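Local coordinates for ABC transporter periplasmic peptide-binding protein (PDB 4QFL) that binds dipeptides such as Ala-Phe in the periplasm, probably delivering them to an ABC transporter for uptake, at residues Lys321-Gln324 with Ala325-Gly329; His267-Ser270 with Ala271-Ser274. All coordinates share one frame; numbering follows the deposited sequence.

Contact 1. Residues Lys321-Gln324 with Ala325-Gly329; sequences KIMQ and AVYYG
Tyr327 lies beside Ile322 at the C-terminal end of helix 319-325, and the two side chains run the same way. The tyrosine ring meets Ile322 CG2, which lies 3.7 Å from Tyr327 CE1, and Val326 CG2 is 3.9 Å from that same methyl. Met323 brings its sulfur to the ring at a slant: SD is 4.8 Å from the Tyr327 centroid and 36° off the ring normal, a Met-aromatic contact set up by the bend at chi2 (-44°). Met392 of helix 389-401 also packs on Ile322, Val326 and Tyr327.

In the backbone, Ala325 N reaches Lys321 O at 2.8 Å, an ordinary helical bond. Ile322 O then takes two donors, Val326 N at 2.9 Å and, in pi-type i+5 spacing, Tyr327 N at 3.2 Å. Tyr328 turns to positive phi (55°), and Gly329 N closes the end on Met323 O at 2.9 Å, in the carbonyl plane.

Tyr327 is bonded at both ends, its phenol donating to Tyr385 O and its backbone N to Ile322 O, which also lies at the ring edge. The carbonyls of Lys321, Ile322 and Met323 find donors as the helix widens and stops, Gln324 O a weak one in Tyr328 N.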
ATOM      1  N   LYS A 321       5.622 -26.057   2.998  1.00 25.87           N
ATOM      2  CA  LYS A 321       5.198 -26.155   4.387  1.00 26.01           C
ATOM      3  C   LYS A 321       4.619 -24.825   4.855  1.00 25.94           C
ATOM      4  O   LYS A 321       3.735 -24.787   5.714  1.00 24.71           O
ATOM      5  CB  LYS A 321       6.378 -26.550   5.272  1.00 26.47           C
ATOM      6  CG  LYS A 321       6.114 -26.450   6.770  1.00 26.37           C
ATOM      7  CD  LYS A 321       5.042 -27.422   7.202  1.00 24.71           C
ATOM      8  CE  LYS A 321       4.932 -27.472   8.706  1.00 28.84           C
ATOM      9  NZ  LYS A 321       3.927 -28.482   9.134  1.00 35.94           N
ATOM     10  N   ILE A 322       5.138 -23.736   4.292  1.00 24.78           N
ATOM     11  CA  ILE A 322       4.608 -22.404   4.560  1.00 24.03           C
ATOM     12  C   ILE A 322       3.236 -22.227   3.923  1.00 22.77           C
ATOM     13  O   ILE A 322       2.328 -21.660   4.537  1.00 23.66           O
ATOM     14  CB  ILE A 322       5.570 -21.302   4.081  1.00 26.86           C
ATOM     15  CG1 ILE A 322       6.760 -21.197   5.044  1.00 25.59           C
ATOM     16  CG2 ILE A 322       4.846 -19.960   3.994  1.00 22.39           C
ATOM     17  CD1 ILE A 322       7.844 -20.270   4.577  1.00 24.27           C
ATOM     18  N   MET A 323       3.076 -22.734   2.705  1.00 24.47           N
ATOM     19  CA  MET A 323       1.786 -22.658   2.008  1.00 23.74           C
ATOM     20  C   MET A 323       0.652 -23.275   2.816  1.00 24.28           C
ATOM     21  O   MET A 323      -0.511 -22.910   2.658  1.00 23.36           O
ATOM     22  CB  MET A 323       1.869 -23.302   0.626  1.00 23.01           C
ATOM     23  CG  MET A 323       2.833 -22.589  -0.325  1.00 27.01           C
ATOM     24  SD  MET A 323       2.703 -20.775  -0.301  1.00 23.55           S
ATOM     25  CE  MET A 323       1.131 -20.486  -1.092  1.00 22.13           C
ATOM     26  N   GLN A 324       0.995 -24.210   3.690  1.00 27.74           N
ATOM     27  CA  GLN A 324      -0.004 -24.847   4.528  1.00 25.27           C
ATOM     28  C   GLN A 324      -0.023 -24.274   5.930  1.00 22.93           C
ATOM     29  O   GLN A 324      -1.065 -23.857   6.410  1.00 24.64           O
ATOM     30  CB  GLN A 324       0.188 -26.370   4.563  1.00 32.33           C
ATOM     31  CG  GLN A 324      -0.473 -27.101   3.390  1.00 33.48           C
ATOM     32  CD  GLN A 324      -0.103 -26.494   2.036  1.00 34.43           C
ATOM     33  OE1 GLN A 324      -0.908 -25.788   1.420  1.00 31.87           O
ATOM     34  NE2 GLN A 324       1.123 -26.769   1.568  1.00 31.65           N
ATOM     35  N   ALA A 325       1.125 -24.255   6.592  1.00 24.12           N
ATOM     36  CA  ALA A 325       1.178 -23.790   7.968  1.00 22.79           C
ATOM     37  C   ALA A 325       0.789 -22.328   8.110  1.00 20.85           C
ATOM     38  O   ALA A 325       0.136 -21.961   9.068  1.00 19.27           O
ATOM     39  CB  ALA A 325       2.559 -24.029   8.561  1.00 26.54           C
ATOM     40  N   VAL A 326       1.213 -21.497   7.158  1.00 22.92           N
ATOM     41  CA  VAL A 326       0.949 -20.062   7.220  1.00 21.34           C
ATOM     42  C   VAL A 326      -0.283 -19.679   6.427  1.00 20.10           C
ATOM     43  O   VAL A 326      -1.192 -19.065   6.966  1.00 21.89           O
ATOM     44  CB  VAL A 326       2.144 -19.213   6.719  1.00 19.62           C
ATOM     45  CG1 VAL A 326       1.809 -17.728   6.779  1.00 17.54           C
ATOM     46  CG2 VAL A 326       3.380 -19.496   7.558  1.00 21.50           C
ATOM     47  N   TYR A 327      -0.310 -20.036   5.147  1.00 20.20           N
ATOM     48  CA  TYR A 327      -1.379 -19.577   4.265  1.00 20.24           C
ATOM     49  C   TYR A 327      -2.605 -20.456   4.317  1.00 23.96           C
ATOM     50  O   TYR A 327      -3.608 -20.163   3.659  1.00 23.18           O
ATOM     51  CB  TYR A 327      -0.887 -19.423   2.830  1.00 19.17           C
ATOM     52  CG  TYR A 327       0.104 -18.295   2.682  1.00 18.43           C
ATOM     53  CD1 TYR A 327       1.443 -18.486   2.970  1.00 18.57           C
ATOM     54  CD2 TYR A 327      -0.307 -17.032   2.276  1.00 16.36           C
ATOM     55  CE1 TYR A 327       2.359 -17.450   2.846  1.00 17.16           C
ATOM     56  CE2 TYR A 327       0.596 -15.997   2.146  1.00 17.16           C
ATOM     57  CZ  TYR A 327       1.928 -16.214   2.437  1.00 16.83           C
ATOM     58  OH  TYR A 327       2.829 -15.192   2.323  1.00 15.44           O
ATOM     59  N   TYR A 328      -2.527 -21.528   5.101  1.00 22.75           N
ATOM     60  CA  TYR A 328      -3.669 -22.413   5.305  1.00 20.91           C
ATOM     61  C   TYR A 328      -4.244 -22.929   3.990  1.00 22.71           C
ATOM     62  O   TYR A 328      -5.439 -23.200   3.896  1.00 25.93           O
ATOM     63  CB  TYR A 328      -4.757 -21.700   6.119  1.00 20.69           C
ATOM     64  CG  TYR A 328      -4.544 -21.761   7.609  1.00 23.25           C
ATOM     65  CD1 TYR A 328      -3.428 -21.183   8.205  1.00 20.21           C
ATOM     66  CD2 TYR A 328      -5.457 -22.397   8.426  1.00 24.35           C
ATOM     67  CE1 TYR A 328      -3.234 -21.250   9.571  1.00 22.99           C
ATOM     68  CE2 TYR A 328      -5.268 -22.467   9.796  1.00 26.03           C
ATOM     69  CZ  TYR A 328      -4.158 -21.893  10.364  1.00 25.34           C
ATOM     70  OH  TYR A 328      -3.990 -21.972  11.728  1.00 26.68           O
ATOM     71  N   GLY A 329      -3.392 -23.065   2.980  1.00 22.71           N
ATOM     72  CA  GLY A 329      -3.816 -23.525   1.671  1.00 21.43           C
ATOM     73  C   GLY A 329      -4.583 -22.508   0.846  1.00 21.96           C
ATOM     74  O   GLY A 329      -4.972 -22.790  -0.276  1.00 24.00           O
TER

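Contact 2. Residues His267-Ser270 with Ala271-Ser274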
ATOM      1  N   HIS A 267      -8.424  -7.892   8.423  1.00 16.74           N
ATOM      2  CA  HIS A 267      -7.453  -8.977   8.381  1.00 18.78           C
ATOM      3  C   HIS A 267      -7.691 -10.018   9.469  1.00 19.06           C
ATOM      4  O   HIS A 267      -6.902 -10.114  10.409  1.00 18.58           O
ATOM      5  CB  HIS A 267      -6.032  -8.416   8.506  1.00 18.65           C
ATOM      6  CG  HIS A 267      -5.707  -7.362   7.492  1.00 18.64           C
ATOM      7  ND1 HIS A 267      -5.250  -7.664   6.231  1.00 18.42           N
ATOM      8  CD2 HIS A 267      -5.776  -6.010   7.556  1.00 17.50           C
ATOM      9  CE1 HIS A 267      -5.051  -6.544   5.556  1.00 19.84           C
ATOM     10  NE2 HIS A 267      -5.353  -5.526   6.342  1.00 21.81           N
ATOM     11  N   PRO A 268      -8.781 -10.801   9.348  1.00 20.47           N
ATOM     12  CA  PRO A 268      -9.066 -11.860  10.324  1.00 18.99           C
ATOM     13  C   PRO A 268      -7.953 -12.905  10.379  1.00 19.66           C
ATOM     14  O   PRO A 268      -7.403 -13.294   9.352  1.00 19.31           O
ATOM     15  CB  PRO A 268     -10.365 -12.479   9.803  1.00 18.67           C
ATOM     16  CG  PRO A 268     -10.434 -12.096   8.376  1.00 15.89           C
ATOM     17  CD  PRO A 268      -9.809 -10.745   8.298  1.00 17.83           C
ATOM     18  N   SER A 269      -7.617 -13.348  11.584  0.76 19.86           N
ATOM     19  CA  SER A 269      -6.560 -14.338  11.765  0.76 20.90           C
ATOM     20  C   SER A 269      -6.931 -15.702  11.173  0.76 20.46           C
ATOM     21  O   SER A 269      -7.970 -16.275  11.499  0.76 20.36           O
ATOM     22  CB  SER A 269      -6.218 -14.488  13.249  0.76 20.43           C
ATOM     23  OG  SER A 269      -5.753 -13.266  13.795  0.76 21.09           O
ATOM     24  N   SER A 270      -6.058 -16.218  10.316  1.00 20.88           N
ATOM     25  CA  SER A 270      -6.284 -17.499   9.643  1.00 18.26           C
ATOM     26  C   SER A 270      -6.760 -18.566  10.589  1.00 20.56           C
ATOM     27  O   SER A 270      -7.672 -19.318  10.268  1.00 20.45           O
ATOM     28  CB  SER A 270      -4.992 -18.003   9.024  1.00 21.20           C
ATOM     29  OG  SER A 270      -4.321 -16.959   8.369  1.00 22.74           O
ATOM     30  N   ALA A 271      -6.114 -18.655  11.749  1.00 21.96           N
ATOM     31  CA  ALA A 271      -6.388 -19.736  12.686  1.00 20.89           C
ATOM     32  C   ALA A 271      -7.839 -19.708  13.129  1.00 21.68           C
ATOM     33  O   ALA A 271      -8.379 -20.717  13.576  1.00 22.60           O
ATOM     34  CB  ALA A 271      -5.472 -19.649  13.885  1.00 23.44           C
ATOM     35  N   GLN A 272      -8.480 -18.555  12.997  1.00 21.11           N
ATOM     36  CA  GLN A 272      -9.867 -18.433  13.415  1.00 19.84           C
ATOM     37  C   GLN A 272     -10.889 -18.335  12.290  1.00 20.89           C
ATOM     38  O   GLN A 272     -12.066 -18.111  12.555  1.00 23.06           O
ATOM     39  CB  GLN A 272     -10.038 -17.270  14.393  1.00 18.83           C
ATOM     40  CG  GLN A 272      -9.587 -17.608  15.814  1.00 21.78           C
ATOM     41  CD  GLN A 272      -8.086 -17.543  15.973  1.00 21.30           C
ATOM     42  OE1 GLN A 272      -7.451 -16.611  15.490  1.00 21.73           O
ATOM     43  NE2 GLN A 272      -7.507 -18.536  16.639  1.00 21.87           N
ATOM     44  N   LEU A 273     -10.467 -18.512  11.040  1.00 20.84           N
ATOM     45  CA  LEU A 273     -11.425 -18.436   9.934  1.00 20.98           C
ATOM     46  C   LEU A 273     -12.500 -19.497  10.072  1.00 18.81           C
ATOM     47  O   LEU A 273     -13.668 -19.241   9.810  1.00 20.36           O
ATOM     48  CB  LEU A 273     -10.743 -18.579   8.576  1.00 19.25           C
ATOM     49  CG  LEU A 273      -9.939 -17.365   8.130  1.00 21.97           C
ATOM     50  CD1 LEU A 273      -9.283 -17.623   6.782  1.00 23.19           C
ATOM     51  CD2 LEU A 273     -10.842 -16.156   8.085  1.00 18.08           C
ATOM     52  N   SER A 274     -12.102 -20.692  10.481  1.00 20.60           N
ATOM     53  CA  SER A 274     -13.058 -21.783  10.650  1.00 23.18           C
ATOM     54  C   SER A 274     -14.086 -21.483  11.744  1.00 21.53           C
ATOM     55  O   SER A 274     -15.259 -21.816  11.620  1.00 22.69           O
ATOM     56  CB  SER A 274     -12.325 -23.087  10.949  1.00 25.21           C
ATOM     57  OG  SER A 274     -13.234 -24.091  11.354  1.00 29.70           O
TER
HETATM   58  O   HOH W   1      -9.238 -21.459  10.417  1.00 22.11           O
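Two overlapping type I turns carry the chain from Ser269 into the helix: Gln272 N bonds to Ser269 O at 2.8 Å, and Leu273 N to Ser270 O at 3.0 Å. Both amides come in from above the carbonyl plane, the second 63° out of it, although its N-H points almost straight at the oxygen (170°). Ser270 O is gripped a second time by a water that donates to it at 2.7 Å and in turn accepts from Ser274 N at 3.0 Å, so a solvent molecule links the turn to the first turn of the helix.

Among the side chains, Gln272 doubles back over the turn. Its chain bends at chi2, which brings OE1 to 3.3 Å from Ser269 CB in one of the two conformers modelled for that serine, and its side chain also touches Thr251 and Ile254 of helix 250-258. Gln272 is also the N-cap of helix 273-278, but the turn carbonyls and the water, rather than its amide, receive the N-H groups described here. The stretch is the connection by which the chain leaves strand 264-266 and enters that helix, in the two-lobed fold expected of a periplasmic solute-binding protein.

Leu273 supplies the apolar part. CG stands anti to the carbonyl carbon (chi1 -73°), and from there CD2 reaches the CB-CG side of the Pro268 ring, 4.1 Å from Pro268 CB, while CD1 lies against Ser270 CA. Phe509 of strand 500-513 touches both Pro268 and Leu273. An alanine in place of Leu273 would keep the turn's backbone bond but would probably leave Pro268 CB and CG without the CD2 methyl and Phe509 with one neighbour fewer. Pro268 also packs against Ile254.

Contact 2 precedes contact 1 in the chain, and their centres lie 13 Å apart. They meet through Tyr328, at the end of contact 1: its OH is 3.4 Å from Ala271 CA, and Tyr328 CD1 is 3.6 Å from Ser270 CB, both plain packing. Pro387 is a shared neighbour, touched by Tyr327 from 325-329 and by Ser270 from 267-270. Neither contact lines the dipeptide pocket. The side chain of Tyr327 is about 11 Å from the bound phenylalanine and that of Pro268 about 13 Å. Residues of the phenylalanine pocket are nevertheless adjoined: Tyr327 bonds to the backbone of Tyr385, and the segment 267-270, through His267, touches Arg383.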